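PDB 6BVD: light Chain from Clostridium botulinum, which is the zinc-dependent protease domain of the mosaic botulinum neurotoxin type HA and probably cleaves a neuronal SNARE protein, as related toxin light chains do. Local coordinates for residues A[90-95]-A[197-202]; A[377-382]-A[426-431]. All coordinates share one frame; numbering follows the deposited sequence.

In the fold
Both contacts reach the five-stranded antiparallel sheet, and their centres lie about 12 Å apart. Contact 1 packs helix 83-100 on the turn that leads into strand 201-208; contact 2 pairs the end of strand 373-377 with the short edge strand 428-429. They meet directly: Glu200 O lies 2.9 Å from Leu378 N, a probable hydrogen bond, and Lys95 NZ lies 2.9 Å from Leu381 O, another. On the zinc side, the side chain of Phe197 in contact 1 is about 10 Å from the ion bound by His228, His232 and Glu266. The side chain of Ile92 is about 11 Å from a calcium ion.

Contact 1: residues A[90-95]-A[197-202]; sequences LQIMIK and FSPEYA
Helix 83-100 packs here against the type I beta turn Ser198 to Tyr201, which joins strand 193-196 of the mixed sheet to strand 201-208 of the antiparallel sheet. Ile92 and Met93, neighbours on the helix, meet Phe197, Pro199 and Glu200. CG2 of Ile92 stands anti to the backbone N and reaches the proline ring, with Ile92 CG2 to Pro199 CB at 3.7 Å. The other branch ends in Ile92 CD1, which touches the end of the glutamate, 3.6 Å from Glu200 OE2; the two side chains cross at about a right angle. OE2 makes a salt bridge to Lys88 of the same helix, and OE1 a hydrogen bond to Tyr79. The Met93 chain bends at chi2 (-56°) and again at chi3, and its sulfur meets the Phe197 ring at the edge. Met93 SD is 3.8 Å from Phe197 CD2 and lies 76° off the ring normal, near the ring plane. The same sulfur also meets the proline, 4.0 Å from Pro199 CG. Phe197 touches Ile225 and Leu226 of helix 222-237, which carries the HExxH zinc-binding motif, and Met93 touches Leu226 too. All five side chains are buried; the Lys88 salt bridge and a Phe197 O to Tyr89 OH hydrogen bond supplement their apolar packing, with an edge-on Met-aromatic contact beside the zinc-binding helix of this metalloprotease.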
loop_
_atom_site.group_PDB
_atom_site.type_symbol
_atom_site.label_atom_id
_atom_site.label_comp_id
_atom_site.label_asym_id
_atom_site.label_seq_id
_atom_site.Cartn_x
_atom_site.Cartn_y
_atom_site.Cartn_z
ATOM N N LEU A 90 2.774 -15.472 4.627
ATOM C CA LEU A 90 1.625 -15.063 3.832
ATOM C C LEU A 90 1.547 -13.519 3.711
ATOM O O LEU A 90 1.316 -13.000 2.640
ATOM C CB LEU A 90 0.334 -15.550 4.463
ATOM C CG LEU A 90 -0.087 -16.985 4.194
ATOM C CD1 LEU A 90 -1.530 -17.197 4.731
ATOM C CD2 LEU A 90 0.013 -17.298 2.712
ATOM N N GLN A 91 1.707 -12.807 4.817
ATOM C CA GLN A 91 1.579 -11.339 4.748
ATOM C C GLN A 91 2.678 -10.689 3.909
ATOM O O GLN A 91 2.470 -9.634 3.301
ATOM C CB GLN A 91 1.567 -10.717 6.149
ATOM C CG GLN A 91 0.539 -11.333 7.074
ATOM C CD GLN A 91 -0.849 -11.429 6.467
ATOM O OE1 GLN A 91 -1.384 -10.457 5.951
ATOM N NE2 GLN A 91 -1.452 -12.633 6.545
ATOM N N ILE A 92 3.874 -11.255 3.942
ATOM C CA ILE A 92 4.959 -10.708 3.143
ATOM C C ILE A 92 4.644 -10.952 1.678
ATOM O O ILE A 92 4.819 -10.079 0.845
ATOM C CB ILE A 92 6.302 -11.354 3.564
ATOM C CG1 ILE A 92 6.601 -10.947 5.004
ATOM C CG2 ILE A 92 7.432 -11.041 2.553
ATOM C CD1 ILE A 92 7.812 -11.640 5.606
ATOM N N MET A 93 4.150 -12.148 1.362
ATOM C CA MET A 93 3.813 -12.475 -0.011
ATOM C C MET A 93 2.708 -11.532 -0.523
ATOM O O MET A 93 2.754 -11.066 -1.668
ATOM C CB MET A 93 3.376 -13.954 -0.145
ATOM C CG MET A 93 4.482 -14.942 0.160
ATOM S SD MET A 93 5.949 -14.678 -0.843
ATOM C CE MET A 93 5.311 -14.892 -2.512
ATOM N N ILE A 94 1.745 -11.222 0.333
ATOM C CA ILE A 94 0.709 -10.263 -0.015
ATOM C C ILE A 94 1.360 -8.898 -0.317
ATOM O O ILE A 94 1.067 -8.225 -1.299
ATOM C CB ILE A 94 -0.297 -10.133 1.136
ATOM C CG1 ILE A 94 -1.194 -11.375 1.222
ATOM C CG2 ILE A 94 -1.192 -8.944 0.954
ATOM C CD1 ILE A 94 -2.014 -11.408 2.498
ATOM N N LYS A 95 2.306 -8.524 0.521
ATOM C CA LYS A 95 2.973 -7.215 0.317
ATOM C C LYS A 95 3.761 -7.195 -1.003
ATOM O O LYS A 95 3.757 -6.189 -1.755
ATOM C CB LYS A 95 3.881 -6.903 1.509
ATOM C CG LYS A 95 4.326 -5.417 1.555
ATOM C CD LYS A 95 5.014 -5.079 2.864
ATOM C CE LYS A 95 5.394 -3.583 2.866
ATOM N NZ LYS A 95 5.622 -3.202 4.260
ATOM N N PHE A 197 9.741 -20.276 -2.986
ATOM C CA PHE A 197 10.144 -18.880 -2.800
ATOM C C PHE A 197 10.333 -18.528 -1.330
ATOM O O PHE A 197 9.497 -18.852 -0.450
ATOM C CB PHE A 197 9.121 -17.928 -3.425
ATOM C CG PHE A 197 9.630 -16.519 -3.528
ATOM C CD1 PHE A 197 10.622 -16.220 -4.451
ATOM C CD2 PHE A 197 9.172 -15.526 -2.683
ATOM C CE1 PHE A 197 11.135 -14.930 -4.534
ATOM C CE2 PHE A 197 9.674 -14.224 -2.778
ATOM C CZ PHE A 197 10.648 -13.940 -3.683
ATOM N N SER A 198 11.410 -17.788 -1.074
ATOM C CA SER A 198 11.819 -17.476 0.277
ATOM C C SER A 198 12.129 -15.968 0.349
ATOM O O SER A 198 13.265 -15.567 0.089
ATOM C CB SER A 198 13.052 -18.313 0.648
ATOM O OG SER A 198 13.421 -18.209 2.002
ATOM N N PRO A 199 11.110 -15.133 0.662
ATOM C CA PRO A 199 11.277 -13.663 0.606
ATOM C C PRO A 199 12.174 -13.052 1.686
ATOM O O PRO A 199 12.694 -11.940 1.486
ATOM C CB PRO A 199 9.840 -13.139 0.767
ATOM C CG PRO A 199 9.158 -14.199 1.562
ATOM C CD PRO A 199 9.737 -15.520 1.059
ATOM N N GLU A 200 12.331 -13.723 2.816
ATOM C CA GLU A 200 13.089 -13.174 3.934
ATOM C C GLU A 200 14.599 -13.441 3.920
ATOM O O GLU A 200 15.297 -12.947 4.792
ATOM C CB GLU A 200 12.533 -13.720 5.247
ATOM C CG GLU A 200 11.082 -13.294 5.510
ATOM C CD GLU A 200 10.623 -13.667 6.897
ATOM O OE1 GLU A 200 10.374 -14.863 7.155
ATOM O OE2 GLU A 200 10.538 -12.769 7.743
ATOM N N TYR A 201 15.087 -14.225 2.969
ATOM C CA TYR A 201 16.534 -14.530 2.881
ATOM C C TYR A 201 17.037 -14.104 1.506
ATOM O O TYR A 201 16.482 -14.497 0.484
ATOM C CB TYR A 201 16.808 -16.015 3.165
ATOM C CG TYR A 201 16.509 -16.382 4.615
ATOM C CD1 TYR A 201 17.500 -16.307 5.600
ATOM C CD2 TYR A 201 15.222 -16.730 5.010
ATOM C CE1 TYR A 201 17.227 -16.604 6.925
ATOM C CE2 TYR A 201 14.934 -17.028 6.333
ATOM C CZ TYR A 201 15.936 -16.968 7.281
ATOM O OH TYR A 201 15.630 -17.266 8.592
ATOM N N ALA A 202 18.066 -13.265 1.482
ATOM C CA ALA A 202 18.449 -12.573 0.268
ATOM C C ALA A 202 19.958 -12.478 0.164
ATOM O O ALA A 202 20.660 -12.643 1.154
ATOM C CB ALA A 202 17.851 -11.191 0.253
#

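Contact 2: residues A[377-382]-A[426-431]; sequences YLPNLL and VVRLCS
Tyr377 and Arg428 form an antiparallel hydrogen-bonded pair through two backbone bonds. Tyr377 N donates to Arg428 O at 2.8 Å, and Arg428 N returns a bond of equal length to Tyr377 O. The Tyr377 carbonyl oxygen also receives a CA-H...O contact from Val427 CA at 3.4 Å. Farther along, the backbones are joined through water: it accepts from Asn380 N and donates to Val426 O, the latter at 2.7 Å.

The side chains of Tyr377 and Arg428 leave the sheet on the same face and run side by side. The Arg428 chain is extended from CG to NE; beyond it, NH1 lies at the edge of the tyrosine ring, 3.7 Å from Tyr377 CE2, with the ring and guanidinium planes 53° apart. Pro379 CB lies over one face of the guanidinium, 3.7 Å above its plane and offset toward the rim.

Strand 428-429 thus borders the five-stranded antiparallel sheet beside strand 373-377, whose other neighbour is strand 201-208. Tyr201 of that strand meets the Tyr377 ring with the planes at about 40°.

Apolar contact is made by Leu378, which lies alongside Val427 and points the same way. Leu378 CD2 comes 3.6 Å from Val427 CG1, and both side chains also touch Ile219 of strand 215-219. At the far end of the pairing, Cys430 SG packs 4.3 Å from Tyr377 CB, while the Cys430 backbone hydrogen-bonds with Pro375.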
loop_
_atom_site.group_PDB
_atom_site.type_symbol
_atom_site.label_atom_id
_atom_site.label_comp_id
_atom_site.label_asym_id
_atom_site.label_seq_id
_atom_site.Cartn_x
_atom_site.Cartn_y
_atom_site.Cartn_z
ATOM N N TYR A 377 19.430 -12.109 6.327
ATOM C CA TYR A 377 18.033 -12.167 6.754
ATOM C C TYR A 377 17.442 -10.751 6.708
ATOM O O TYR A 377 18.120 -9.787 7.102
ATOM C CB TYR A 377 17.961 -12.747 8.148
ATOM C CG TYR A 377 16.589 -12.826 8.779
ATOM C CD1 TYR A 377 15.570 -13.560 8.185
ATOM C CD2 TYR A 377 16.341 -12.226 10.007
ATOM C CE1 TYR A 377 14.324 -13.666 8.795
ATOM C CE2 TYR A 377 15.093 -12.318 10.614
ATOM C CZ TYR A 377 14.094 -13.038 10.001
ATOM O OH TYR A 377 12.868 -13.136 10.610
ATOM N N LEU A 378 16.215 -10.623 6.196
ATOM C CA LEU A 378 15.491 -9.351 6.136
ATOM C C LEU A 378 14.334 -9.372 7.132
ATOM O O LEU A 378 13.232 -9.785 6.776
ATOM C CB LEU A 378 14.930 -9.111 4.737
ATOM C CG LEU A 378 15.879 -9.378 3.578
ATOM C CD1 LEU A 378 15.230 -9.119 2.248
ATOM C CD2 LEU A 378 17.122 -8.526 3.749
ATOM N N PRO A 379 14.581 -8.936 8.372
ATOM C CA PRO A 379 13.637 -9.094 9.489
ATOM C C PRO A 379 12.369 -8.223 9.444
ATOM O O PRO A 379 11.393 -8.593 10.128
ATOM C CB PRO A 379 14.481 -8.706 10.698
ATOM C CG PRO A 379 15.489 -7.734 10.151
ATOM C CD PRO A 379 15.825 -8.261 8.791
ATOM N N ASN A 380 12.366 -7.129 8.677
ATOM C CA ASN A 380 11.272 -6.168 8.756
ATOM C C ASN A 380 10.635 -5.724 7.453
ATOM O O ASN A 380 10.365 -4.533 7.267
ATOM C CB ASN A 380 11.754 -4.911 9.501
ATOM C CG ASN A 380 12.276 -5.225 10.881
ATOM O OD1 ASN A 380 13.463 -5.022 11.177
ATOM N ND2 ASN A 380 11.406 -5.762 11.729
ATOM N N LEU A 381 10.386 -6.653 6.547
ATOM C CA LEU A 381 9.771 -6.337 5.276
ATOM C C LEU A 381 8.348 -5.799 5.492
ATOM O O LEU A 381 7.831 -5.021 4.676
ATOM C CB LEU A 381 9.758 -7.571 4.364
ATOM C CG LEU A 381 11.156 -8.064 3.908
ATOM C CD1 LEU A 381 11.059 -9.374 3.125
ATOM C CD2 LEU A 381 11.835 -6.986 3.057
ATOM N N LEU A 382 7.731 -6.224 6.588
ATOM C CA LEU A 382 6.348 -5.823 6.887
ATOM C C LEU A 382 6.216 -4.412 7.464
ATOM O O LEU A 382 5.117 -3.881 7.504
ATOM C CB LEU A 382 5.718 -6.815 7.872
ATOM C CG LEU A 382 5.367 -8.184 7.294
ATOM C CD1 LEU A 382 4.970 -9.097 8.434
ATOM C CD2 LEU A 382 4.216 -7.998 6.362
ATOM N N VAL A 426 17.376 -3.250 8.421
ATOM C CA VAL A 426 17.173 -3.610 7.032
ATOM C C VAL A 426 17.613 -5.048 6.770
ATOM O O VAL A 426 16.855 -5.827 6.204
ATOM C CB VAL A 426 17.940 -2.678 6.075
ATOM C CG1 VAL A 426 17.633 -3.053 4.641
ATOM C CG2 VAL A 426 17.589 -1.202 6.329
ATOM N N VAL A 427 18.854 -5.364 7.154
ATOM C CA VAL A 427 19.476 -6.677 6.969
ATOM C C VAL A 427 20.201 -7.207 8.209
ATOM O O VAL A 427 20.713 -6.426 9.014
ATOM C CB VAL A 427 20.503 -6.642 5.807
ATOM C CG1 VAL A 427 19.834 -6.306 4.512
ATOM C CG2 VAL A 427 21.657 -5.636 6.108
ATOM N N ARG A 428 20.255 -8.535 8.355
ATOM C CA ARG A 428 21.158 -9.192 9.310
ATOM C C ARG A 428 22.014 -10.220 8.589
ATOM O O ARG A 428 21.490 -11.106 7.919
ATOM C CB ARG A 428 20.399 -9.886 10.441
ATOM C CG ARG A 428 19.654 -8.966 11.366
ATOM C CD ARG A 428 18.968 -9.776 12.445
ATOM N NE ARG A 428 17.875 -9.039 13.073
ATOM C CZ ARG A 428 16.818 -9.630 13.625
ATOM N NH1 ARG A 428 16.732 -10.957 13.611
ATOM N NH2 ARG A 428 15.851 -8.903 14.180
ATOM N N LEU A 429 23.331 -10.111 8.719
ATOM C CA LEU A 429 24.219 -11.087 8.096
ATOM C C LEU A 429 24.015 -12.450 8.768
ATOM O O LEU A 429 24.011 -12.534 9.988
ATOM C CB LEU A 429 25.688 -10.621 8.194
ATOM C CG LEU A 429 26.756 -11.543 7.614
ATOM C CD1 LEU A 429 26.534 -11.758 6.128
ATOM C CD2 LEU A 429 28.167 -10.974 7.851
ATOM N N CYS A 430 23.798 -13.496 7.972
ATOM C CA CYS A 430 23.560 -14.846 8.487
ATOM C C CYS A 430 24.854 -15.497 8.935
ATOM O O CYS A 430 25.917 -15.157 8.427
ATOM C CB CYS A 430 22.912 -15.722 7.422
ATOM S SG CYS A 430 21.257 -15.246 6.964
ATOM N N SER A 431 24.761 -16.431 9.879
ATOM C CA SER A 431 25.930 -17.176 10.352
ATOM C C SER A 431 26.688 -17.856 9.210
ATOM O O SER A 431 26.338 -18.956 8.782
ATOM C CB SER A 431 25.513 -18.227 11.380
ATOM O OG SER A 431 24.952 -19.360 10.737
HETATM O O HOH W 1 14.288 -5.847 7.106
#